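Local coordinates for putative uncharacterized protein (PDB 3VZH) that probably processes CRISPR precursor RNA as a Cas5d-type endoribonuclease, serving an adaptive immune system directed against mobile genetic elements, at residues R7-R12 and A123-S128; G44-I49 and I99-V104; Y51-T56 and E107-L112; V89-D94 and T141-G146; N113-R116 and K120-A123. All coordinates share one frame; numbering follows the deposited sequence.

Contact 1. Residues R7-R12 and A123-S128; sequences RDFYVR and AIMERS
Phe-9 on strand 9-15 and Glu-126 on helix 118-130 bring the two backbones closest, their CA atoms 7.8 Å apart, so that side chains rather than main chains fill the gap. The Phe-9 ring lies between two aliphatic carbons: Arg-7 CG sits over one face, offset toward the rim, and Met-125 CG over the opposite face, 3.5 Å from the ring centroid and nearly on its normal. This CH-pi contact depends on Met-125 CG standing opposite the backbone N (chi1 -177°); beyond it the chain bends, and SD follows at a looser Met-aromatic distance. At the ring edge Glu-126 CG approaches Phe-9 CE1 to 3.7 Å. The Glu-126 chain then runs outward to a salt bridge in which one oxygen takes two N-H groups: Arg-7 NH2 reaches Glu-126 OE1 at 2.6 Å with an N-H...O angle of 158°, and NE adds a weak bond. Arg-7 NH2 comes to OE1 from the anti side, well tilted from the carboxylate plane, whereas OE1 itself lies close to the guanidinium plane. That plane is further fixed by Arg-7 NH1, which donates to Asp-8 O at 2.9 Å, and one guanidinium face rests on Phe-9 CE1. Packing of the first strand against the second helix, on one face of an antiparallel sheet, is the pattern of the ferredoxin-like RRM fold.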
# COMPACT_ATOMS: atom_id res chain seq x y z
N ARG A 7 -15.63 -5.50 4.13
CA ARG A 7 -15.80 -4.10 3.88
C ARG A 7 -14.49 -3.40 3.44
O ARG A 7 -13.38 -3.96 3.65
CB ARG A 7 -16.38 -3.37 5.10
CG ARG A 7 -15.41 -3.23 6.24
CD ARG A 7 -16.13 -2.37 7.26
NE ARG A 7 -15.45 -2.04 8.50
CZ ARG A 7 -14.66 -0.95 8.70
NH1 ARG A 7 -14.30 -0.12 7.70
NH2 ARG A 7 -14.20 -0.71 9.93
N ASP A 8 -14.66 -2.20 2.83
CA ASP A 8 -13.49 -1.29 2.68
C ASP A 8 -13.00 -0.80 4.03
O ASP A 8 -13.84 -0.36 4.88
CB ASP A 8 -13.83 -0.11 1.77
CG ASP A 8 -14.09 -0.55 0.33
OD1 ASP A 8 -13.36 -1.43 -0.16
OD2 ASP A 8 -15.06 -0.02 -0.27
N PHE A 9 -11.67 -0.78 4.19
CA PHE A 9 -11.04 -0.12 5.33
C PHE A 9 -10.21 1.00 4.77
O PHE A 9 -9.78 0.95 3.59
CB PHE A 9 -10.06 -1.12 6.03
CG PHE A 9 -10.80 -2.23 6.70
CD1 PHE A 9 -11.30 -2.02 7.99
CD2 PHE A 9 -10.96 -3.49 6.08
CE1 PHE A 9 -11.99 -3.01 8.64
CE2 PHE A 9 -11.65 -4.50 6.72
CZ PHE A 9 -12.18 -4.25 7.99
N TYR A 10 -10.01 2.02 5.63
CA TYR A 10 -9.30 3.26 5.22
C TYR A 10 -8.34 3.64 6.32
O TYR A 10 -8.70 3.60 7.53
CB TYR A 10 -10.38 4.39 5.14
CG TYR A 10 -11.49 4.06 4.15
CD1 TYR A 10 -11.34 4.44 2.80
CD2 TYR A 10 -12.61 3.40 4.54
CE1 TYR A 10 -12.31 4.16 1.90
CE2 TYR A 10 -13.62 3.13 3.61
CZ TYR A 10 -13.39 3.48 2.29
OH TYR A 10 -14.33 3.29 1.30
N VAL A 11 -7.11 4.04 5.95
CA VAL A 11 -6.13 4.41 6.94
C VAL A 11 -5.36 5.57 6.43
O VAL A 11 -5.19 5.71 5.17
CB VAL A 11 -5.11 3.30 7.28
CG1 VAL A 11 -5.75 2.23 8.13
CG2 VAL A 11 -4.53 2.73 6.00
N ARG A 12 -4.93 6.41 7.35
CA ARG A 12 -4.00 7.51 7.02
C ARG A 12 -2.60 7.08 7.47
O ARG A 12 -2.40 6.75 8.67
CB ARG A 12 -4.42 8.72 7.82
CG ARG A 12 -3.54 9.99 7.55
CD ARG A 12 -4.20 11.16 8.28
NE ARG A 12 -3.64 12.42 7.82
CZ ARG A 12 -2.48 12.93 8.21
NH1 ARG A 12 -1.69 12.24 9.05
NH2 ARG A 12 -2.08 14.14 7.77
N ALA A 123 -13.45 -7.17 12.88
CA ALA A 123 -13.31 -6.50 14.19
C ALA A 123 -11.88 -6.25 14.60
O ALA A 123 -11.50 -5.15 15.03
CB ALA A 123 -14.10 -7.24 15.31
N ILE A 124 -11.06 -7.28 14.41
CA ILE A 124 -9.66 -7.17 14.69
C ILE A 124 -8.98 -6.17 13.79
O ILE A 124 -8.11 -5.40 14.25
CB ILE A 124 -9.00 -8.55 14.61
CG1 ILE A 124 -9.66 -9.42 15.69
CG2 ILE A 124 -7.49 -8.47 14.91
CD1 ILE A 124 -9.04 -10.79 15.79
N MET A 125 -9.36 -6.17 12.49
CA MET A 125 -8.78 -5.21 11.59
C MET A 125 -9.14 -3.77 12.06
O MET A 125 -8.27 -2.93 12.12
CB MET A 125 -9.31 -5.46 10.15
CG MET A 125 -8.67 -4.49 9.12
SD MET A 125 -6.86 -4.65 8.91
CE MET A 125 -6.67 -6.16 7.90
N GLU A 126 -10.40 -3.50 12.36
CA GLU A 126 -10.72 -2.18 12.88
C GLU A 126 -9.94 -1.77 14.14
O GLU A 126 -9.43 -0.62 14.23
CB GLU A 126 -12.20 -2.06 13.18
CG GLU A 126 -13.07 -2.57 12.11
CD GLU A 126 -14.54 -2.50 12.53
OE1 GLU A 126 -15.38 -2.29 11.64
OE2 GLU A 126 -14.86 -2.67 13.74
N ARG A 127 -9.85 -2.64 15.14
CA ARG A 127 -9.05 -2.42 16.37
C ARG A 127 -7.57 -2.23 16.09
O ARG A 127 -6.96 -1.34 16.68
CB ARG A 127 -9.24 -3.58 17.38
CG ARG A 127 -10.70 -3.64 17.84
CD ARG A 127 -10.90 -4.46 19.10
NE ARG A 127 -11.57 -5.73 18.83
CZ ARG A 127 -10.97 -6.93 18.80
NH1 ARG A 127 -11.69 -8.02 18.54
NH2 ARG A 127 -9.66 -7.03 19.03
N SER A 128 -7.04 -3.01 15.15
CA SER A 128 -5.61 -2.90 14.76
C SER A 128 -5.31 -1.56 14.11
O SER A 128 -4.32 -0.90 14.48
CB SER A 128 -5.24 -4.06 13.83
OG SER A 128 -5.48 -5.28 14.52

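Contact 2. Residues G44-I49 and I99-V104; sequences GIVDAI and IKFHFV
Val-46 of helix 39-49 lays its CG1 methyl over one face of the Phe-101 ring, 3.9 Å from the centroid and 14° off the normal, a CH-pi contact displaced toward the rim of the ring. With Phe-101 CG between its own backbone N and carbonyl carbon (chi1 69°), the phenylalanine side chain runs antiparallel to that of the valine and turns a ring face to it. In Val-46, CG1 lies beside the backbone N, facing the ring, and its closest approach is to Phe-101 CD2 at 3.8 Å. The same methyl also meets the CG2 methyl of Ile-99, with Val-46 CG1 and Ile-99 CG2 4.1 Å apart, so it fits between two residues that project from the same side of the strand. Ile-99 serves the helix with both its branches: while CG2 meets Val-46, the extended arm carries CD1 to 4.0 Å from Ile-45 CG2. All four side chains are buried and the contact is wholly apolar. The helix segment passes over the strand segment with axes 10.5 Å apart at closest approach and a crossing angle of -61°. On this face of the sheet, Val-46 also touches Val-59 of strand 55-64, Ile-99 packs on Val-11 of strand 9-15, and Phe-101 reaches Met-125 and Ile-129 of helix 118-130, thereby joining both helices to the sheet.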
# COMPACT_ATOMS: atom_id res chain seq x y z
N GLY A 44 2.78 -4.21 2.11
CA GLY A 44 3.56 -4.27 3.32
C GLY A 44 2.99 -3.54 4.51
O GLY A 44 3.03 -4.08 5.61
N ILE A 45 2.54 -2.30 4.29
CA ILE A 45 2.01 -1.49 5.35
C ILE A 45 0.68 -2.05 5.89
O ILE A 45 0.52 -2.21 7.15
CB ILE A 45 1.82 -0.07 4.81
CG1 ILE A 45 3.24 0.62 4.68
CG2 ILE A 45 0.96 0.74 5.74
CD1 ILE A 45 3.19 1.90 3.79
N VAL A 46 -0.22 -2.43 4.99
CA VAL A 46 -1.48 -3.02 5.47
C VAL A 46 -1.23 -4.36 6.16
O VAL A 46 -1.80 -4.65 7.17
CB VAL A 46 -2.62 -3.05 4.39
CG1 VAL A 46 -2.85 -1.62 3.88
CG2 VAL A 46 -2.31 -4.08 3.26
N ASP A 47 -0.34 -5.20 5.65
CA ASP A 47 -0.08 -6.39 6.41
C ASP A 47 0.60 -6.16 7.77
O ASP A 47 0.50 -7.02 8.65
CB ASP A 47 0.90 -7.28 5.61
CG ASP A 47 0.30 -7.86 4.34
OD1 ASP A 47 -0.93 -7.85 4.15
OD2 ASP A 47 1.12 -8.47 3.56
N ALA A 48 1.35 -5.06 7.93
CA ALA A 48 1.90 -4.75 9.24
C ALA A 48 0.76 -4.31 10.17
O ALA A 48 0.89 -4.41 11.40
CB ALA A 48 2.93 -3.62 9.13
N ILE A 49 -0.30 -3.77 9.61
CA ILE A 49 -1.42 -3.44 10.50
C ILE A 49 -2.07 -4.69 11.11
O ILE A 49 -2.20 -4.82 12.35
CB ILE A 49 -2.43 -2.60 9.74
CG1 ILE A 49 -1.72 -1.31 9.30
CG2 ILE A 49 -3.72 -2.37 10.56
CD1 ILE A 49 -2.67 -0.33 8.59
N ILE A 99 -4.95 5.08 2.40
CA ILE A 99 -4.99 3.82 1.69
C ILE A 99 -6.44 3.29 1.88
O ILE A 99 -6.94 3.23 3.01
CB ILE A 99 -4.00 2.80 2.33
CG1 ILE A 99 -2.58 3.41 2.41
CG2 ILE A 99 -3.92 1.50 1.50
CD1 ILE A 99 -1.53 2.52 3.11
N LYS A 100 -7.01 2.81 0.79
CA LYS A 100 -8.29 2.05 0.78
C LYS A 100 -7.94 0.60 0.48
O LYS A 100 -7.21 0.33 -0.48
CB LYS A 100 -9.17 2.64 -0.32
CG LYS A 100 -10.48 1.88 -0.48
CD LYS A 100 -11.30 2.50 -1.65
CE LYS A 100 -12.64 1.75 -1.80
NZ LYS A 100 -13.38 2.23 -3.03
N PHE A 101 -8.43 -0.33 1.31
CA PHE A 101 -8.08 -1.71 1.09
C PHE A 101 -9.20 -2.61 1.64
O PHE A 101 -10.06 -2.12 2.37
CB PHE A 101 -6.76 -2.04 1.71
CG PHE A 101 -6.73 -2.04 3.24
CD1 PHE A 101 -6.78 -3.27 3.95
CD2 PHE A 101 -6.57 -0.86 3.91
CE1 PHE A 101 -6.71 -3.25 5.39
CE2 PHE A 101 -6.52 -0.84 5.32
CZ PHE A 101 -6.55 -2.02 6.03
N HIS A 102 -9.15 -3.90 1.32
CA HIS A 102 -10.12 -4.85 1.90
C HIS A 102 -9.43 -6.14 1.95
O HIS A 102 -8.25 -6.19 1.59
CB HIS A 102 -11.40 -4.88 1.05
CG HIS A 102 -11.18 -5.42 -0.35
ND1 HIS A 102 -10.93 -4.63 -1.40
CD2 HIS A 102 -11.24 -6.77 -0.84
CE1 HIS A 102 -10.79 -5.41 -2.53
NE2 HIS A 102 -11.01 -6.73 -2.18
N PHE A 103 -10.09 -7.15 2.45
CA PHE A 103 -9.46 -8.46 2.37
C PHE A 103 -10.41 -9.52 1.82
O PHE A 103 -11.62 -9.34 1.84
CB PHE A 103 -8.86 -8.91 3.71
CG PHE A 103 -9.83 -9.03 4.86
CD1 PHE A 103 -9.87 -7.99 5.83
CD2 PHE A 103 -10.63 -10.15 5.01
CE1 PHE A 103 -10.74 -8.09 6.91
CE2 PHE A 103 -11.47 -10.27 6.11
CZ PHE A 103 -11.53 -9.23 7.05
N VAL A 104 -9.81 -10.59 1.32
CA VAL A 104 -10.55 -11.76 0.79
C VAL A 104 -9.90 -13.03 1.39
O VAL A 104 -8.80 -12.95 1.95
CB VAL A 104 -10.41 -11.83 -0.78
CG1 VAL A 104 -10.97 -10.56 -1.42
CG2 VAL A 104 -8.97 -12.10 -1.17

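Contact 3. Residues Y51-T56 and E107-L112; sequences YKPTFT and EDRKDL
One water lies within hydrogen-bonding distance of two carbonyl oxygens, 2.8 Å from Arg-109 O and 2.9 Å from Thr-54 O, and can bridge them, though other acceptors compete for its protons. It lies between a type I beta turn, Lys-52 to Phe-55, that leads into strand 55-64, and the loop that leaves the neighbouring strand 95-105 of the RRM-like sheet. Beside the water the contact is van der Waals packing, centred on one methyl. Leu-112 CD1 lies against the turn, 3.6 Å from Pro-53 CG and 3.5 Å from Thr-54 N, with the two side chains of Pro-53 and Leu-112 crossing at about a right angle. The same methyl touches Thr-54 OG1, whose hydrogen bond goes elsewhere, to Asp-115. It also lies over one face of the Arg-109 guanidinium, offset toward the rim. Arg-109 is folded back by bends at chi2 and chi3 (-70° and -51°), and this brings NH2 to 3.4 Å from Pro-53 CB, a packing contact at an oblique approach. Nearby, Asn-106 pairs with the turn through its side chain on Pro-53 O and through its backbone at Thr-54. The folded arginine is held in place within its own loop: NE meets Asp-111 OD2 and NH1 meets Asp-111 OD1, each at 2.9 Å, each near the guanidinium plane and each on the syn lone pair of its oxygen.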
# COMPACT_ATOMS: atom_id res chain seq x y z
N TYR A 51 -2.16 -9.04 9.90
CA TYR A 51 -1.84 -10.10 8.94
C TYR A 51 -2.31 -11.43 9.52
O TYR A 51 -2.05 -11.72 10.71
CB TYR A 51 -0.31 -10.22 8.69
CG TYR A 51 -0.09 -11.38 7.77
CD1 TYR A 51 -0.34 -11.25 6.40
CD2 TYR A 51 0.26 -12.63 8.25
CE1 TYR A 51 -0.23 -12.36 5.55
CE2 TYR A 51 0.35 -13.73 7.42
CZ TYR A 51 0.14 -13.56 6.04
OH TYR A 51 0.23 -14.59 5.12
N LYS A 52 -3.04 -12.22 8.72
CA LYS A 52 -3.26 -13.66 9.05
C LYS A 52 -3.14 -14.43 7.77
O LYS A 52 -3.52 -13.90 6.71
CB LYS A 52 -4.66 -13.87 9.68
CG LYS A 52 -4.84 -13.35 11.08
CD LYS A 52 -4.07 -14.08 12.10
CE LYS A 52 -4.89 -15.26 12.59
NZ LYS A 52 -4.16 -16.15 13.51
N PRO A 53 -2.62 -15.67 7.81
CA PRO A 53 -2.54 -16.46 6.60
C PRO A 53 -3.96 -16.82 6.11
O PRO A 53 -4.15 -17.20 4.95
CB PRO A 53 -1.80 -17.72 7.08
CG PRO A 53 -2.04 -17.77 8.57
CD PRO A 53 -2.04 -16.33 8.98
N THR A 54 -4.95 -16.58 6.94
CA THR A 54 -6.35 -16.93 6.57
C THR A 54 -6.88 -16.04 5.45
O THR A 54 -7.70 -16.49 4.64
CB THR A 54 -7.29 -16.71 7.77
OG1 THR A 54 -6.77 -17.46 8.89
CG2 THR A 54 -8.66 -17.34 7.50
N PHE A 55 -6.43 -14.77 5.44
CA PHE A 55 -6.88 -13.86 4.40
C PHE A 55 -5.70 -13.12 3.74
O PHE A 55 -4.50 -13.23 4.17
CB PHE A 55 -7.94 -12.87 5.01
CG PHE A 55 -7.37 -11.95 6.12
CD1 PHE A 55 -7.54 -12.31 7.50
CD2 PHE A 55 -6.71 -10.74 5.80
CE1 PHE A 55 -7.03 -11.47 8.52
CE2 PHE A 55 -6.19 -9.91 6.81
CZ PHE A 55 -6.36 -10.28 8.17
N THR A 56 -6.04 -12.48 2.63
CA THR A 56 -5.10 -11.70 1.86
C THR A 56 -5.63 -10.26 1.80
O THR A 56 -6.72 -9.98 1.27
CB THR A 56 -5.09 -12.20 0.42
OG1 THR A 56 -4.69 -13.57 0.46
CG2 THR A 56 -4.08 -11.31 -0.47
N GLU A 107 -6.92 -18.31 -0.86
CA GLU A 107 -7.21 -19.62 -1.46
C GLU A 107 -5.96 -20.47 -1.57
O GLU A 107 -6.00 -21.67 -1.96
CB GLU A 107 -7.93 -19.51 -2.83
CG GLU A 107 -9.35 -19.01 -2.69
CD GLU A 107 -10.24 -19.88 -1.78
OE1 GLU A 107 -11.32 -19.42 -1.46
OE2 GLU A 107 -9.92 -21.00 -1.36
N ASP A 108 -4.83 -19.88 -1.21
CA ASP A 108 -3.61 -20.70 -1.05
C ASP A 108 -3.57 -21.37 0.31
O ASP A 108 -2.65 -22.16 0.60
CB ASP A 108 -2.36 -19.86 -1.22
CG ASP A 108 -2.19 -19.33 -2.61
OD1 ASP A 108 -2.71 -19.98 -3.52
OD2 ASP A 108 -1.54 -18.28 -2.79
N ARG A 109 -4.52 -21.04 1.18
CA ARG A 109 -4.57 -21.68 2.53
C ARG A 109 -5.94 -22.18 2.84
O ARG A 109 -6.64 -21.70 3.73
CB ARG A 109 -4.08 -20.70 3.62
CG ARG A 109 -2.62 -20.30 3.46
CD ARG A 109 -1.68 -21.48 3.77
NE ARG A 109 -1.94 -22.16 5.06
CZ ARG A 109 -1.35 -21.79 6.21
NH1 ARG A 109 -1.64 -22.46 7.32
NH2 ARG A 109 -0.47 -20.75 6.22
N LYS A 110 -6.29 -23.21 2.08
CA LYS A 110 -7.51 -24.00 2.24
C LYS A 110 -7.60 -24.70 3.61
O LYS A 110 -8.68 -24.90 4.15
CB LYS A 110 -7.54 -25.07 1.13
CG LYS A 110 -6.92 -24.63 -0.20
CD LYS A 110 -7.82 -25.03 -1.38
CE LYS A 110 -7.92 -23.95 -2.47
NZ LYS A 110 -9.36 -23.63 -2.74
N ASP A 111 -6.46 -25.01 4.19
CA ASP A 111 -6.45 -25.66 5.50
C ASP A 111 -7.01 -24.76 6.60
O ASP A 111 -7.32 -25.25 7.70
CB ASP A 111 -5.03 -26.08 5.83
CG ASP A 111 -4.07 -24.87 5.84
OD1 ASP A 111 -3.35 -24.71 6.82
OD2 ASP A 111 -4.05 -24.08 4.88
N LEU A 112 -7.12 -23.43 6.34
CA LEU A 112 -7.59 -22.52 7.35
C LEU A 112 -9.04 -22.18 7.17
O LEU A 112 -9.52 -21.21 7.66
CB LEU A 112 -6.76 -21.23 7.35
CG LEU A 112 -5.30 -21.40 7.64
CD1 LEU A 112 -4.65 -20.02 7.58
CD2 LEU A 112 -5.19 -22.07 9.02
O HOH W 1 -8.10 -19.32 4.28

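Contact 4. Residues V89-D94 and T141-G146; sequences VSYLSD and TRECLG
A type I beta turn from Thr-141 to Cys-144 packs its last two residues, Glu-143 and Cys-144, against Tyr-91 on strand 88-93, the middle strand of a small three-stranded antiparallel sheet. The tyrosine hydroxyl donates to the glutamate across a very short separation, Tyr-91 OH to Glu-143 OE2 2.4 Å, a value too short to be taken at face value. OE2 arrives at the edge of the ring, near its plane, whereas the carboxylate is turned almost perpendicular to the ring, 88° between the planes. Glu-143 gets there by a folded route: CG lies between its backbone N and carbonyl carbon (chi1 72°), and a second bend at chi2 (-87°) swings the carboxylate back over the turn. There its other oxygen accepts from the first residue of the turn, Thr-141 OG1 to Glu-143 OE1 3.0 Å, approached from above the carboxylate plane. If the short contact is a true hydrogen bond, each carboxylate oxygen has a hydroxyl partner, and rotation of the group would probably be limited. Alongside, Cys-144 SG rests 3.6 Å from Tyr-91 CE1 and 4.7 Å from the ring centroid, an oblique sulfur-aromatic contact. Arg-17 of strand 17-18 touches both Tyr-91 and Cys-144, and on the other flank Tyr-91 bonds through its backbone to Glu-71 of strand 70-74, so the loop between helix 118-130 and strand 147-150 lies against the three-stranded sheet.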
# COMPACT_ATOMS: atom_id res chain seq x y z
N VAL A 89 21.31 8.59 -1.35
CA VAL A 89 20.03 7.97 -1.31
C VAL A 89 19.10 9.14 -1.39
O VAL A 89 19.33 10.11 -0.64
CB VAL A 89 19.77 7.20 0.04
CG1 VAL A 89 18.36 6.61 0.04
CG2 VAL A 89 20.82 6.08 0.22
N SER A 90 18.10 9.10 -2.29
CA SER A 90 17.11 10.21 -2.39
C SER A 90 15.78 9.76 -1.81
O SER A 90 15.13 8.83 -2.35
CB SER A 90 16.95 10.73 -3.88
OG SER A 90 15.86 11.75 -3.98
N TYR A 91 15.34 10.41 -0.74
CA TYR A 91 14.07 10.09 -0.06
C TYR A 91 12.93 11.03 -0.42
O TYR A 91 13.16 12.16 -0.67
CB TYR A 91 14.27 10.24 1.47
CG TYR A 91 15.19 9.22 2.05
CD1 TYR A 91 14.67 7.97 2.50
CD2 TYR A 91 16.58 9.48 2.21
CE1 TYR A 91 15.53 7.01 3.04
CE2 TYR A 91 17.45 8.50 2.74
CZ TYR A 91 16.92 7.27 3.17
OH TYR A 91 17.73 6.29 3.72
N LEU A 92 11.69 10.55 -0.36
CA LEU A 92 10.56 11.49 -0.26
C LEU A 92 10.57 12.05 1.12
O LEU A 92 10.91 11.35 2.11
CB LEU A 92 9.28 10.67 -0.51
CG LEU A 92 9.11 10.22 -1.97
CD1 LEU A 92 7.96 9.17 -2.00
CD2 LEU A 92 8.69 11.50 -2.77
N SER A 93 10.01 13.26 1.27
CA SER A 93 9.96 13.90 2.53
C SER A 93 8.52 14.31 2.88
O SER A 93 7.76 14.64 2.00
CB SER A 93 10.80 15.19 2.40
OG SER A 93 10.81 15.81 3.63
N ASP A 94 8.16 14.25 4.17
CA ASP A 94 6.86 14.77 4.67
C ASP A 94 5.62 14.24 3.87
O ASP A 94 4.94 14.95 3.15
CB ASP A 94 6.91 16.30 4.72
CG ASP A 94 5.79 16.87 5.51
OD1 ASP A 94 5.03 16.09 6.08
OD2 ASP A 94 5.53 18.08 5.48
N THR A 141 11.17 1.35 3.44
CA THR A 141 12.40 0.83 4.04
C THR A 141 12.48 0.95 5.57
O THR A 141 11.83 1.82 6.14
CB THR A 141 13.59 1.58 3.42
OG1 THR A 141 14.78 0.90 3.74
CG2 THR A 141 13.65 2.97 3.97
N ARG A 142 13.31 0.12 6.25
CA ARG A 142 13.34 0.09 7.74
C ARG A 142 13.72 1.36 8.48
O ARG A 142 13.35 1.54 9.64
CB ARG A 142 14.09 -1.13 8.31
CG ARG A 142 13.23 -2.18 9.04
CD ARG A 142 13.90 -3.56 9.12
NE ARG A 142 13.49 -4.39 10.29
CZ ARG A 142 12.35 -5.10 10.38
NH1 ARG A 142 11.47 -5.10 9.39
NH2 ARG A 142 12.08 -5.80 11.46
N GLU A 143 14.45 2.27 7.84
CA GLU A 143 14.82 3.50 8.57
C GLU A 143 13.74 4.56 8.51
O GLU A 143 13.90 5.63 9.08
CB GLU A 143 16.17 4.07 8.08
CG GLU A 143 16.15 4.74 6.70
CD GLU A 143 16.38 3.75 5.55
OE1 GLU A 143 16.24 2.51 5.75
OE2 GLU A 143 16.67 4.21 4.43
N CYS A 144 12.61 4.24 7.88
CA CYS A 144 11.61 5.22 7.61
C CYS A 144 10.38 4.79 8.37
O CYS A 144 9.55 4.08 7.83
CB CYS A 144 11.34 5.27 6.08
SG CYS A 144 12.75 5.92 5.08
N LEU A 145 10.23 5.25 9.62
CA LEU A 145 9.08 4.87 10.45
C LEU A 145 7.85 5.60 9.96
O LEU A 145 7.94 6.79 9.70
CB LEU A 145 9.30 5.32 11.91
CG LEU A 145 10.40 4.66 12.76
CD1 LEU A 145 10.31 3.14 12.56
CD2 LEU A 145 11.81 5.22 12.49
N GLY A 146 6.74 4.88 9.84
CA GLY A 146 5.45 5.49 9.48
C GLY A 146 4.54 5.46 10.68
O GLY A 146 4.74 4.72 11.65

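Contact 5. Residues N113-R116 and K120-A123; sequences NSDR and KHEA
Lys-120 NZ forms a salt bridge with Asp-115 OD1 at 2.7 Å, using the syn lone pair of that oxygen at the end of a fully extended lysine chain. His-121 holds the same residue at two places, the main-chain carbonyl and the carboxylate: NE2 donates to Asp-115 O at 2.9 Å, almost in line with the carbonyl bond and within the ring plane, and makes a second, weak bond to Asp-115 OD2 at 3.0 Å. One N-H is thus shared between two acceptors, and neither bond is straight, with N-H...O angles of 135° and 128°. The carboxylate stands nearly perpendicular to the imidazole; with CG opposite the backbone N (chi1 -162°), it faces the helix. Its OD2 is also bonded by Thr-54 OG1, while His-121 ND1 pairs with Tyr-50 OH, so both imidazole nitrogens have hydrogen-bond partners. Outside these bonds the packing is modest: Lys-120 CD lies over one face of the His-121 ring, offset toward its rim, and Phe-55 meets that ring edge-to-face. The contact ties a 3-10 turn to the first turn of helix 118-130, within the connection from strand 95-105, the third core strand of the RRM-like fold, to its second helix.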
# COMPACT_ATOMS: atom_id res chain seq x y z
N ASN A 113 -9.79 -23.09 6.57
CA ASN A 113 -11.20 -22.82 6.37
C ASN A 113 -11.99 -22.50 7.65
O ASN A 113 -12.87 -21.66 7.63
CB ASN A 113 -11.82 -24.00 5.56
CG ASN A 113 -13.15 -23.64 4.94
OD1 ASN A 113 -14.19 -24.04 5.45
ND2 ASN A 113 -13.13 -22.85 3.89
N SER A 114 -11.67 -23.15 8.77
CA SER A 114 -12.45 -22.92 10.04
C SER A 114 -12.25 -21.54 10.66
O SER A 114 -13.08 -21.06 11.46
CB SER A 114 -12.15 -24.04 11.07
OG SER A 114 -10.82 -23.92 11.54
N ASP A 115 -11.18 -20.87 10.20
CA ASP A 115 -10.84 -19.50 10.65
C ASP A 115 -11.42 -18.43 9.72
O ASP A 115 -11.15 -17.23 9.92
CB ASP A 115 -9.34 -19.28 10.73
CG ASP A 115 -8.97 -18.07 11.60
OD1 ASP A 115 -9.58 -17.87 12.68
OD2 ASP A 115 -8.11 -17.26 11.16
N ARG A 116 -12.16 -18.88 8.68
CA ARG A 116 -12.76 -17.87 7.74
C ARG A 116 -13.99 -17.22 8.36
O ARG A 116 -15.15 -17.51 7.96
CB ARG A 116 -13.09 -18.46 6.35
CG ARG A 116 -11.85 -18.91 5.61
CD ARG A 116 -12.13 -19.47 4.25
NE ARG A 116 -10.87 -19.81 3.60
CZ ARG A 116 -10.72 -20.10 2.31
NH1 ARG A 116 -11.81 -20.23 1.54
NH2 ARG A 116 -9.52 -20.35 1.81
N LYS A 120 -15.07 -11.80 13.01
CA LYS A 120 -13.85 -11.85 13.81
C LYS A 120 -12.76 -10.98 13.14
O LYS A 120 -12.13 -10.13 13.77
CB LYS A 120 -13.30 -13.28 13.91
CG LYS A 120 -11.97 -13.40 14.72
CD LYS A 120 -11.33 -14.79 14.51
CE LYS A 120 -9.91 -14.94 15.08
NZ LYS A 120 -9.44 -16.34 14.91
N HIS A 121 -12.49 -11.26 11.87
CA HIS A 121 -11.35 -10.57 11.22
C HIS A 121 -11.62 -9.13 10.91
O HIS A 121 -10.66 -8.31 10.98
CB HIS A 121 -10.89 -11.31 9.99
CG HIS A 121 -10.27 -12.63 10.32
ND1 HIS A 121 -9.17 -12.74 11.09
CD2 HIS A 121 -10.68 -13.92 10.03
CE1 HIS A 121 -8.78 -14.01 11.18
NE2 HIS A 121 -9.74 -14.77 10.58
N GLU A 122 -12.85 -8.79 10.58
CA GLU A 122 -13.22 -7.36 10.45
C GLU A 122 -13.08 -6.57 11.75
O GLU A 122 -12.53 -5.45 11.73
CB GLU A 122 -14.62 -7.14 9.85
CG GLU A 122 -14.79 -7.53 8.38
CD GLU A 122 -16.03 -6.88 7.76
OE1 GLU A 122 -16.19 -6.87 6.54
OE2 GLU A 122 -16.88 -6.35 8.52
N ALA A 123 -13.45 -7.17 12.88
CA ALA A 123 -13.31 -6.50 14.19
C ALA A 123 -11.88 -6.25 14.60
O ALA A 123 -11.50 -5.15 15.03
CB ALA A 123 -14.10 -7.24 15.31

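From the N terminus, contact 1 closes the longest loop, joining strand 9-15 to helix 118-130. Nested within it, contact 2 brings helix 39-49 onto strand 95-105, and contact 3 joins the entry of strand 55-64 to the loop after strand 95-105; these two cross, and Thr-56 N and Val-104 O, 2.9 Å apart, link them across neighbouring strands. Contact 4 crosses contacts 1, 2 and 3 and lays the loop before strand 147-150 against strand 88-93 of the small three-stranded sheet, on the opposite side of the chain's centre from contacts 3 and 5. Contact 5, a short closure nested inside contact 4, shares Ala-123 with contact 1 and touches contact 3 through Thr-54 and Asp-115.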